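Long-range contacts in salicylate 5-hydroxylase, large oxygenase component (Ralstonia sp., PDB 7C8Z), which catalyses, as the oxygenase component of a multicomponent enzyme, the NADH- and O2-dependent 5-hydroxylation of salicylate to gentisate, using a Rieske [2Fe-2S] cluster and a mononuclear iron: residues I88-V93 with F186-D190; I103-E107 with L173-V178; C110-M115 with P131-Y137; V146-R150 with M162-L168. All blocks are in the same frame, centred on the assembly; numbering follows the deposited sequence.

Interaction 1. Residues I88-V93 with F186-D190; sequences IGERSV and FASFD
Phe189 and Arg91 each hold CG opposite their own carbonyl carbon (chi1 -74° and -72°). The two side chains come at one another from opposite directions, and a bend at chi3 lays the arginine end flat on the ring. The evidence for stacking is twofold: guanidinium and ring planes differ by 14°, and Arg91 CZ stands 3.6 Å from the centroid of the Phe189 ring, shifted toward the rim, which meets the definition of a cation-pi contact. The nearest approach is Arg91 NH2 to Phe189 CE1, 3.3 Å. Two aliphatic residues touch the ring at its outer end. Ile88 CG2 reaches its edge at CE2 of Phe189, 4.0 Å away, and Val93 CG1 comes obliquely within 3.9 Å of Phe189 CZ. Further along, the end of Ile88 rests on strand 184-188, its CD1 lying 4.1 Å from Ala187 CB. Arg91 and Ile88 are held in place by a type II' turn joining strands 82-88 and 91-97 of the Rieske domain, closed by Arg91 N to Ile88 O at 2.9 Å and by Ile88 N to Arg91 O at 2.9 Å; Gly89 has positive phi there. Beyond the segments, Arg91 NH2 forms a salt bridge with Glu107, and Tyr64 adds a second cation-pi partner. The buried arginine thus combines an aromatic face with a carboxylate, two groups that would both be expected to stabilise its positive charge.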
# COMPACT_ATOMS: atom_id res chain seq x y z
N ILE A 88 11.26 -16.68 -13.60
CA ILE A 88 12.56 -17.20 -13.19
C ILE A 88 13.33 -16.03 -12.57
O ILE A 88 13.63 -15.05 -13.27
CB ILE A 88 13.35 -17.82 -14.35
CG1 ILE A 88 12.68 -19.11 -14.81
CG2 ILE A 88 14.79 -18.09 -13.92
CD1 ILE A 88 13.38 -19.78 -15.97
N GLY A 89 13.63 -16.14 -11.28
CA GLY A 89 14.14 -15.00 -10.56
C GLY A 89 13.10 -13.91 -10.53
O GLY A 89 12.07 -14.04 -9.86
N GLU A 90 13.34 -12.82 -11.27
CA GLU A 90 12.34 -11.77 -11.43
C GLU A 90 12.01 -11.53 -12.89
O GLU A 90 11.47 -10.48 -13.24
CB GLU A 90 12.83 -10.48 -10.78
CG GLU A 90 13.02 -10.61 -9.28
CD GLU A 90 13.14 -9.27 -8.60
OE1 GLU A 90 13.05 -8.24 -9.30
OE2 GLU A 90 13.32 -9.24 -7.36
N ARG A 91 12.30 -12.50 -13.76
CA ARG A 91 12.10 -12.36 -15.19
C ARG A 91 10.93 -13.23 -15.62
O ARG A 91 10.97 -14.45 -15.45
CB ARG A 91 13.37 -12.72 -15.95
CG ARG A 91 14.47 -11.69 -15.79
CD ARG A 91 15.80 -12.19 -16.28
NE ARG A 91 15.92 -12.17 -17.73
CZ ARG A 91 17.02 -12.54 -18.38
NH1 ARG A 91 18.08 -12.96 -17.70
NH2 ARG A 91 17.06 -12.49 -19.70
N SER A 92 9.89 -12.59 -16.14
CA SER A 92 8.71 -13.31 -16.61
C SER A 92 9.05 -14.13 -17.85
O SER A 92 9.69 -13.63 -18.79
CB SER A 92 7.59 -12.32 -16.93
OG SER A 92 6.32 -12.96 -16.86
N VAL A 93 8.62 -15.39 -17.86
CA VAL A 93 8.80 -16.28 -19.00
C VAL A 93 7.47 -16.98 -19.28
O VAL A 93 6.55 -16.97 -18.46
CB VAL A 93 9.92 -17.31 -18.78
CG1 VAL A 93 11.28 -16.62 -18.76
CG2 VAL A 93 9.69 -18.11 -17.51
N PHE A 186 11.85 -27.79 -16.08
CA PHE A 186 12.80 -26.76 -15.69
C PHE A 186 13.29 -26.04 -16.94
O PHE A 186 13.19 -26.55 -18.06
CB PHE A 186 14.00 -27.36 -14.95
CG PHE A 186 13.67 -27.88 -13.58
CD1 PHE A 186 12.84 -28.97 -13.41
CD2 PHE A 186 14.21 -27.27 -12.45
CE1 PHE A 186 12.53 -29.44 -12.16
CE2 PHE A 186 13.91 -27.74 -11.19
CZ PHE A 186 13.07 -28.82 -11.04
N ALA A 187 13.87 -24.86 -16.73
CA ALA A 187 14.40 -24.08 -17.84
C ALA A 187 15.62 -23.32 -17.35
O ALA A 187 15.90 -23.25 -16.15
CB ALA A 187 13.34 -23.13 -18.41
N SER A 188 16.34 -22.73 -18.30
CA SER A 188 17.54 -21.99 -17.95
C SER A 188 17.85 -20.98 -19.04
O SER A 188 17.79 -21.30 -20.23
CB SER A 188 18.72 -22.94 -17.74
OG SER A 188 19.93 -22.22 -17.56
N PHE A 189 18.20 -19.76 -18.62
CA PHE A 189 18.70 -18.77 -19.57
C PHE A 189 20.07 -19.18 -20.08
O PHE A 189 20.36 -19.05 -21.28
CB PHE A 189 18.78 -17.39 -18.91
CG PHE A 189 17.45 -16.72 -18.72
CD1 PHE A 189 16.82 -16.08 -19.78
CD2 PHE A 189 16.83 -16.71 -17.48
CE1 PHE A 189 15.61 -15.46 -19.61
CE2 PHE A 189 15.61 -16.09 -17.30
CZ PHE A 189 15.00 -15.47 -18.37
N ASP A 190 20.91 -19.68 -19.19
CA ASP A 190 22.23 -20.17 -19.57
C ASP A 190 22.08 -21.41 -20.43
O ASP A 190 21.55 -22.44 -19.98
CB ASP A 190 23.04 -20.49 -18.31
CG ASP A 190 24.50 -20.71 -18.60
OD1 ASP A 190 24.90 -20.66 -19.79
OD2 ASP A 190 25.26 -20.93 -17.64

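Interaction 2. Residues I103-E107 with L173-V178; sequences INVVE and LTKLKV
Val106 and Lys175, a non-hydrogen-bonded pair with CA atoms 4.6 Å apart, set strands 103-107 and 175-181 side by side as antiparallel neighbours in the seven-stranded sheet of the Rieske domain; the short axes run at 145° and come within 4.9 Å of each other. Two backbone hydrogen bonds run between the segments: Glu107 N to Thr174 O at 2.9 Å, and Leu176 N to Val105 O at 3.0 Å. Apart from Glu107 and Thr174, the side chains that meet are mainly aliphatic. Val178 CG2 packs 3.7 Å from Val105 CB, while Val105 CG1, placed opposite the backbone N (chi1 167°), leans on Leu176 CB at 4.0 Å. Ile103 extends this row by crossing Val178 at about a right angle. On the face that carries Val106, its CG2 meets Leu173 CD1 at 4.0 Å, and Phe128 packs on both residues. One shell further out, Met95 and Ala187 press on Val105, and Val185 packs on Ile103 and Val178. Charged ends are held from outside: Lys175 NZ forms a salt bridge with Asp142, and Glu107 OE2 has Lys403 of the second subunit as a further partner beside Arg91, while Glu107 OE1 takes a hydrogen bond from Gln402 of that subunit. The extended Glu107 chain runs alongside Thr174 and points the same way, with Glu107 OE2 3.3 Å from Thr174 CB.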
# COMPACT_ATOMS: atom_id res chain seq x y z
N ILE A 103 8.25 -28.73 -25.57
CA ILE A 103 7.95 -27.62 -24.68
C ILE A 103 8.98 -26.52 -24.90
O ILE A 103 10.18 -26.73 -24.70
CB ILE A 103 7.94 -28.06 -23.21
CG1 ILE A 103 6.79 -29.04 -22.97
CG2 ILE A 103 7.81 -26.85 -22.28
CD1 ILE A 103 6.82 -29.68 -21.61
N ASN A 104 8.51 -25.34 -25.30
CA ASN A 104 9.35 -24.16 -25.44
C ASN A 104 9.18 -23.24 -24.23
O ASN A 104 8.10 -23.16 -23.64
CB ASN A 104 9.02 -23.37 -26.71
CG ASN A 104 8.68 -24.27 -27.89
OD1 ASN A 104 9.18 -25.38 -28.01
ND2 ASN A 104 7.83 -23.77 -28.79
N VAL A 105 10.26 -22.56 -23.87
CA VAL A 105 10.21 -21.54 -22.82
C VAL A 105 10.90 -20.29 -23.35
O VAL A 105 12.08 -20.33 -23.70
CB VAL A 105 10.88 -22.01 -21.52
CG1 VAL A 105 11.09 -20.83 -20.58
CG2 VAL A 105 10.04 -23.08 -20.86
N VAL A 106 10.14 -19.20 -23.43
CA VAL A 106 10.65 -17.95 -23.98
C VAL A 106 10.48 -16.84 -22.95
O VAL A 106 9.65 -16.92 -22.05
CB VAL A 106 9.95 -17.57 -25.30
CG1 VAL A 106 10.10 -18.70 -26.32
CG2 VAL A 106 8.48 -17.26 -25.04
N GLU A 107 11.27 -15.79 -23.10
CA GLU A 107 11.18 -14.66 -22.20
C GLU A 107 10.00 -13.77 -22.58
O GLU A 107 9.80 -13.46 -23.75
CB GLU A 107 12.48 -13.85 -22.21
CG GLU A 107 12.46 -12.66 -21.27
CD GLU A 107 13.85 -12.22 -20.86
OE1 GLU A 107 13.97 -11.51 -19.84
OE2 GLU A 107 14.82 -12.58 -21.55
N LEU A 173 12.21 -13.44 -29.55
CA LEU A 173 12.16 -13.51 -28.10
C LEU A 173 13.36 -14.29 -27.58
O LEU A 173 13.79 -15.27 -28.19
CB LEU A 173 10.86 -14.17 -27.64
CG LEU A 173 9.57 -13.54 -28.18
CD1 LEU A 173 8.35 -14.38 -27.82
CD2 LEU A 173 9.42 -12.12 -27.68
N THR A 174 13.92 -13.83 -26.46
CA THR A 174 15.01 -14.55 -25.81
C THR A 174 14.56 -15.97 -25.47
O THR A 174 13.63 -16.16 -24.68
CB THR A 174 15.46 -13.81 -24.56
OG1 THR A 174 16.10 -12.58 -24.94
CG2 THR A 174 16.45 -14.64 -23.76
N LYS A 175 15.20 -16.96 -26.09
CA LYS A 175 14.84 -18.35 -25.88
C LYS A 175 15.67 -18.94 -24.75
O LYS A 175 16.86 -18.64 -24.61
CB LYS A 175 15.06 -19.18 -27.14
CG LYS A 175 14.47 -18.60 -28.41
CD LYS A 175 14.90 -19.42 -29.60
CE LYS A 175 14.53 -18.76 -30.90
NZ LYS A 175 14.79 -19.68 -32.05
N LEU A 176 15.04 -19.82 -23.97
CA LEU A 176 15.68 -20.50 -22.86
C LEU A 176 15.78 -21.98 -23.18
O LEU A 176 14.95 -22.53 -23.92
CB LEU A 176 14.89 -20.30 -21.56
CG LEU A 176 15.01 -18.94 -20.87
CD1 LEU A 176 14.11 -17.92 -21.56
CD2 LEU A 176 14.66 -19.06 -19.39
N LYS A 177 16.80 -22.63 -22.64
CA LYS A 177 16.90 -24.08 -22.79
C LYS A 177 15.95 -24.75 -21.81
O LYS A 177 15.74 -24.25 -20.70
CB LYS A 177 18.34 -24.55 -22.57
CG LYS A 177 18.54 -26.03 -22.86
CD LYS A 177 19.85 -26.31 -23.59
CE LYS A 177 21.01 -26.43 -22.63
NZ LYS A 177 21.41 -27.84 -22.42
N VAL A 178 15.37 -25.87 -22.23
CA VAL A 178 14.28 -26.52 -21.51
C VAL A 178 14.69 -27.95 -21.18
O VAL A 178 15.26 -28.65 -22.03
CB VAL A 178 12.97 -26.50 -22.32
CG1 VAL A 178 11.84 -27.10 -21.52
CG2 VAL A 178 12.63 -25.07 -22.73

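Interaction 3. Residues C110-M115 with P131-Y137; sequences CAHRGM and PYHQWNY. With FES (Fe2/s2 (inorganic) cluster), chain I.
His112 lies across one face of the Trp135 indole: its CB sits almost directly above the six-membered ring, 3.5 Å from the centroid, a CH-pi contact. The imidazole continues as an offset stack, with planes 16° apart and centroids separated by 5.0 Å. With CG opposite the backbone N (chi1 -178°), His112 reaches past the indole to the cluster, where His112 ND1 lies 2.5 Å from iron FE1. His133 ND1 binds the same iron at 2.5 Å, and the two imidazoles meet edge-to-face, the edge of His112 on the face of His133, planes at 63°. Trp135 also faces sulfide S1, its CD1 3.7 Å from that atom. The second iron, FE2, has Cys110 SG at 2.7 Å, consistent with thiolate ligation, though the sulfur's position is uncertain. Elsewhere in the contact, Met115 CE packs on Pro131 CD at 3.7 Å. Arg113 turns one guanidinium face to His133 CE1; its NH2 and His133 NE2, both donors, converge on Asp240 of the second subunit, while His112 NE2 bonds to Glu426 of that subunit. Together with iron ligation at ND1, these bonds would be expected to limit ring rotation; they may also polarise the imidazoles. Cys110 and His112 from one loop and His133 from the other, with Cys130 just before it, surround the cluster: this is the Rieske [2Fe-2S] centre, its histidine-bound iron turned to the neighbouring subunit.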
# COMPACT_ATOMS: atom_id res chain seq x y z
N CYS A 110 9.20 -8.20 -25.20
CA CYS A 110 9.18 -8.04 -26.64
C CYS A 110 10.52 -7.51 -27.16
O CYS A 110 11.29 -6.88 -26.43
CB CYS A 110 8.08 -7.09 -27.08
SG CYS A 110 8.22 -6.75 -28.85
N ALA A 111 10.76 -7.76 -28.44
CA ALA A 111 12.01 -7.35 -29.06
C ALA A 111 11.99 -5.91 -29.55
O ALA A 111 13.06 -5.29 -29.65
CB ALA A 111 12.34 -8.29 -30.23
N HIS A 112 10.82 -5.37 -29.89
CA HIS A 112 10.77 -3.98 -30.34
C HIS A 112 11.14 -3.01 -29.23
O HIS A 112 12.24 -2.43 -29.24
CB HIS A 112 9.37 -3.66 -30.88
CG HIS A 112 9.22 -2.26 -31.41
ND1 HIS A 112 8.02 -1.77 -31.88
CD2 HIS A 112 10.12 -1.26 -31.55
CE1 HIS A 112 8.18 -0.52 -32.28
NE2 HIS A 112 9.45 -0.18 -32.09
N ARG A 113 10.27 -2.85 -28.23
CA ARG A 113 10.55 -1.92 -27.14
C ARG A 113 10.35 -2.57 -25.78
O ARG A 113 9.94 -1.91 -24.82
CB ARG A 113 9.69 -0.66 -27.27
CG ARG A 113 10.15 0.29 -28.37
CD ARG A 113 9.40 1.61 -28.33
NE ARG A 113 8.90 2.00 -29.64
CZ ARG A 113 7.87 2.82 -29.84
NH1 ARG A 113 7.22 3.34 -28.81
NH2 ARG A 113 7.50 3.11 -31.08
N GLY A 114 10.64 -3.87 -25.68
CA GLY A 114 10.74 -4.53 -24.40
C GLY A 114 9.45 -4.68 -23.63
O GLY A 114 9.49 -4.97 -22.44
N MET A 115 8.30 -4.51 -24.28
CA MET A 115 7.03 -4.62 -23.56
C MET A 115 6.78 -6.06 -23.10
O MET A 115 6.94 -7.01 -23.88
CB MET A 115 5.87 -4.14 -24.43
CG MET A 115 4.51 -4.54 -23.88
SD MET A 115 3.21 -3.41 -24.38
CE MET A 115 2.01 -4.55 -25.05
N PRO A 131 0.76 -6.36 -28.90
CA PRO A 131 -0.21 -5.48 -29.54
C PRO A 131 0.18 -4.02 -29.58
O PRO A 131 -0.54 -3.24 -30.22
CB PRO A 131 -1.46 -5.67 -28.66
CG PRO A 131 -0.90 -5.93 -27.30
CD PRO A 131 0.38 -6.70 -27.51
N TYR A 132 1.27 -3.62 -28.94
CA TYR A 132 1.71 -2.23 -29.05
C TYR A 132 1.92 -1.85 -30.51
O TYR A 132 1.39 -0.84 -30.99
CB TYR A 132 2.98 -2.00 -28.23
CG TYR A 132 3.23 -0.56 -27.85
CD1 TYR A 132 2.40 0.46 -28.31
CD2 TYR A 132 4.30 -0.21 -27.03
CE1 TYR A 132 2.64 1.79 -27.97
CE2 TYR A 132 4.54 1.11 -26.68
CZ TYR A 132 3.71 2.10 -27.15
OH TYR A 132 3.94 3.42 -26.80
N HIS A 133 2.68 -2.67 -31.24
CA HIS A 133 2.82 -2.51 -32.69
C HIS A 133 2.61 -3.84 -33.41
O HIS A 133 2.98 -3.97 -34.58
CB HIS A 133 4.18 -1.89 -33.02
CG HIS A 133 4.44 -0.61 -32.28
ND1 HIS A 133 4.78 -0.58 -30.95
CD2 HIS A 133 4.39 0.68 -32.68
CE1 HIS A 133 4.94 0.67 -30.56
NE2 HIS A 133 4.70 1.46 -31.59
N GLN A 134 2.03 -4.82 -32.71
CA GLN A 134 1.55 -6.07 -33.31
C GLN A 134 2.68 -6.88 -33.94
O GLN A 134 2.57 -7.37 -35.06
CB GLN A 134 0.44 -5.80 -34.32
CG GLN A 134 -0.74 -5.07 -33.75
CD GLN A 134 -1.67 -5.99 -32.97
OE1 GLN A 134 -1.51 -7.21 -32.99
NE2 GLN A 134 -2.65 -5.40 -32.29
N TRP A 135 3.77 -7.05 -33.19
CA TRP A 135 4.83 -7.94 -33.64
C TRP A 135 4.42 -9.38 -33.34
O TRP A 135 3.92 -9.67 -32.25
CB TRP A 135 6.16 -7.62 -32.95
CG TRP A 135 6.93 -6.51 -33.60
CD1 TRP A 135 6.42 -5.49 -34.35
CD2 TRP A 135 8.35 -6.29 -33.55
NE1 TRP A 135 7.43 -4.66 -34.78
CE2 TRP A 135 8.62 -5.13 -34.30
CE3 TRP A 135 9.42 -6.97 -32.94
CZ2 TRP A 135 9.92 -4.62 -34.46
CZ3 TRP A 135 10.70 -6.46 -33.10
CH2 TRP A 135 10.94 -5.30 -33.85
N ASN A 136 4.61 -10.27 -34.32
CA ASN A 136 4.16 -11.65 -34.21
C ASN A 136 5.36 -12.58 -34.12
O ASN A 136 6.29 -12.49 -34.93
CB ASN A 136 3.29 -12.02 -35.42
CG ASN A 136 2.65 -13.39 -35.29
OD1 ASN A 136 3.34 -14.42 -35.26
ND2 ASN A 136 1.33 -13.42 -35.21
N TYR A 137 5.33 -13.50 -33.15
CA TYR A 137 6.38 -14.48 -32.90
C TYR A 137 5.80 -15.89 -32.93
O TYR A 137 4.68 -16.12 -32.46
CB TYR A 137 7.05 -14.27 -31.54
CG TYR A 137 7.56 -12.88 -31.26
CD1 TYR A 137 6.71 -11.88 -30.81
CD2 TYR A 137 8.91 -12.57 -31.42
CE1 TYR A 137 7.19 -10.60 -30.55
CE2 TYR A 137 9.39 -11.31 -31.16
CZ TYR A 137 8.53 -10.33 -30.73
OH TYR A 137 9.03 -9.07 -30.47
FE1 FES I . 6.27 -2.44 -30.19
FE2 FES I . 5.97 -5.29 -29.05
S1 FES I . 5.48 -4.34 -30.96
S2 FES I . 6.75 -3.41 -28.28

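Interaction 4. Residues V146-R150 with M162-L168; sequences VPFRR and MPKDFKL
Two turn-containing loops of the Rieske domain meet where the type II turn Val146-Arg149 faces residues 162-168, whose own type I turn spans Pro163-Phe166; strands 152-153 and 158-159 lie in the chain between them. One backbone hydrogen bond spans the contact, Met162 N to Arg149 O, with an angle of 164° at the hydrogen; its modelled 2.5 Å is shorter than expected, and the exact length is doubtful at this resolution. Beside it the side chains of Arg149 and Met162 cross at about a right angle, with Arg149 CG 3.8 Å from Met162 CG. Arg149 then bends sharply at chi2 (-86°), which turns its guanidinium toward Leu168: CD2 of Leu168 stands over the centre of one face, 4.1 Å from Arg149 CZ. The same methyl touches Val146 CG2 at 4.2 Å. Met162 curls away from Arg149, its CE resting over the centre of the Phe166 ring, and His171 stacks on that ring. Lys164 NZ folds back to bond Met162 O at 3.1 Å. Outside the pair, Val146 and Pro147 pack on Trp135, while Met162 packs on Glu411 of the second subunit. Two basic side chains, Arg150 and Lys164, lie at the margin, their relative position doubtful in the model. Aliphatic packing thus does much of the joining, and Leu168 gives one face of the Arg149 guanidinium a hydrocarbon neighbour rather than an opposite charge.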
# COMPACT_ATOMS: atom_id res chain seq x y z
N VAL A 146 6.48 -8.36 -38.78
CA VAL A 146 6.67 -6.98 -38.34
C VAL A 146 5.85 -6.09 -39.26
O VAL A 146 6.18 -5.96 -40.45
CB VAL A 146 8.16 -6.59 -38.36
CG1 VAL A 146 8.33 -5.09 -38.15
CG2 VAL A 146 8.93 -7.36 -37.31
N PRO A 147 4.76 -5.49 -38.77
CA PRO A 147 3.97 -4.61 -39.63
C PRO A 147 4.81 -3.46 -40.18
O PRO A 147 5.57 -2.82 -39.45
CB PRO A 147 2.85 -4.11 -38.70
CG PRO A 147 2.78 -5.12 -37.59
CD PRO A 147 4.16 -5.68 -37.44
N PHE A 148 4.68 -3.22 -41.48
CA PHE A 148 5.36 -2.13 -42.19
C PHE A 148 6.88 -2.28 -42.19
O PHE A 148 7.59 -1.30 -42.46
CB PHE A 148 5.01 -0.75 -41.63
CG PHE A 148 3.57 -0.58 -41.25
CD1 PHE A 148 2.55 -1.10 -42.02
CD2 PHE A 148 3.24 0.14 -40.10
CE1 PHE A 148 1.22 -0.91 -41.66
CE2 PHE A 148 1.91 0.32 -39.74
CZ PHE A 148 0.91 -0.21 -40.52
N ARG A 149 7.38 -3.49 -41.92
CA ARG A 149 8.82 -3.76 -41.99
C ARG A 149 9.38 -3.28 -43.31
O ARG A 149 10.41 -2.60 -43.38
CB ARG A 149 9.05 -5.27 -41.87
CG ARG A 149 10.50 -5.72 -41.70
CD ARG A 149 11.22 -5.89 -43.03
NE ARG A 149 12.29 -6.88 -42.97
CZ ARG A 149 12.15 -8.16 -43.30
NH1 ARG A 149 10.99 -8.62 -43.73
NH2 ARG A 149 13.20 -8.97 -43.23
N ARG A 150 8.68 -3.64 -44.38
CA ARG A 150 9.03 -3.29 -45.74
C ARG A 150 8.50 -1.98 -46.24
O ARG A 150 8.74 -1.64 -47.41
CB ARG A 150 8.60 -4.42 -46.69
CG ARG A 150 9.54 -4.62 -47.87
CD ARG A 150 10.99 -4.75 -47.45
NE ARG A 150 11.33 -6.10 -47.02
CZ ARG A 150 12.10 -6.93 -47.69
NH1 ARG A 150 12.63 -6.56 -48.85
NH2 ARG A 150 12.35 -8.14 -47.22
N MET A 162 11.69 -0.88 -42.18
CA MET A 162 12.90 -1.09 -41.40
C MET A 162 14.11 -1.01 -42.32
O MET A 162 14.01 -1.27 -43.52
CB MET A 162 12.86 -2.45 -40.71
CG MET A 162 11.67 -2.64 -39.80
SD MET A 162 11.72 -1.57 -38.35
CE MET A 162 13.22 -2.12 -37.55
N PRO A 163 15.28 -0.65 -41.79
CA PRO A 163 16.49 -0.69 -42.62
C PRO A 163 16.67 -2.10 -43.16
O PRO A 163 16.42 -3.08 -42.46
CB PRO A 163 17.61 -0.29 -41.66
CG PRO A 163 16.94 0.34 -40.49
CD PRO A 163 15.57 -0.24 -40.40
N LYS A 164 17.07 -2.20 -44.42
CA LYS A 164 17.10 -3.51 -45.04
C LYS A 164 18.24 -4.39 -44.55
O LYS A 164 18.28 -5.57 -44.93
CB LYS A 164 17.16 -3.37 -46.57
CG LYS A 164 15.90 -2.70 -47.13
CD LYS A 164 14.66 -3.44 -46.61
CE LYS A 164 13.33 -2.80 -47.00
NZ LYS A 164 13.14 -1.40 -46.52
N ASP A 165 19.15 -3.87 -43.74
CA ASP A 165 20.07 -4.72 -42.99
C ASP A 165 19.40 -5.39 -41.79
O ASP A 165 19.96 -6.34 -41.23
CB ASP A 165 21.32 -3.95 -42.55
CG ASP A 165 21.03 -2.87 -41.53
OD1 ASP A 165 19.88 -2.38 -41.48
OD2 ASP A 165 21.95 -2.52 -40.76
N PHE A 166 18.22 -4.91 -41.39
CA PHE A 166 17.50 -5.46 -40.25
C PHE A 166 17.01 -6.86 -40.60
O PHE A 166 16.32 -7.05 -41.61
CB PHE A 166 16.33 -4.55 -39.89
CG PHE A 166 15.42 -5.09 -38.83
CD1 PHE A 166 15.68 -4.82 -37.49
CD2 PHE A 166 14.29 -5.82 -39.16
CE1 PHE A 166 14.84 -5.29 -36.50
CE2 PHE A 166 13.44 -6.30 -38.17
CZ PHE A 166 13.72 -6.04 -36.84
N LYS A 167 17.37 -7.84 -39.78
CA LYS A 167 16.98 -9.23 -40.00
C LYS A 167 16.11 -9.71 -38.86
O LYS A 167 16.39 -9.44 -37.69
CB LYS A 167 18.22 -10.14 -40.08
CG LYS A 167 19.18 -9.86 -41.23
CD LYS A 167 20.33 -10.87 -41.22
CE LYS A 167 21.68 -10.20 -41.04
NZ LYS A 167 22.68 -11.09 -40.38
N LEU A 168 15.04 -10.42 -39.22
CA LEU A 168 14.13 -10.97 -38.22
C LEU A 168 14.86 -11.95 -37.31
O LEU A 168 14.57 -12.04 -36.11
CB LEU A 168 12.94 -11.65 -38.90
CG LEU A 168 12.09 -10.82 -39.86
CD1 LEU A 168 10.70 -11.43 -40.01
CD2 LEU A 168 11.98 -9.37 -39.41

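Interactions 1 and 2 share one antiparallel sheet, centres 9 Å apart, and join through Ser188 N to Lys177 O at 2.9 Å, a probable hydrogen bond. Interaction 3, which holds the [2Fe-2S] cluster, lies 16 Å from interaction 2 between centres; Leu173 links them, its CG 3.4 Å from Tyr137 CD2. Interaction 4 follows, 13 Å from interaction 3 between centres, where Trp135 NE1 meets Val146 CG1 at 3.5 Å. Interactions 1 and 4 are about 17 Å apart at their nearest atoms. All four touch the second subunit; there His133 packs on His243, a ligand of the mononuclear iron, consistent with the electron path across the subunit interface known in this family, from the cluster to the neighbour's mononuclear iron.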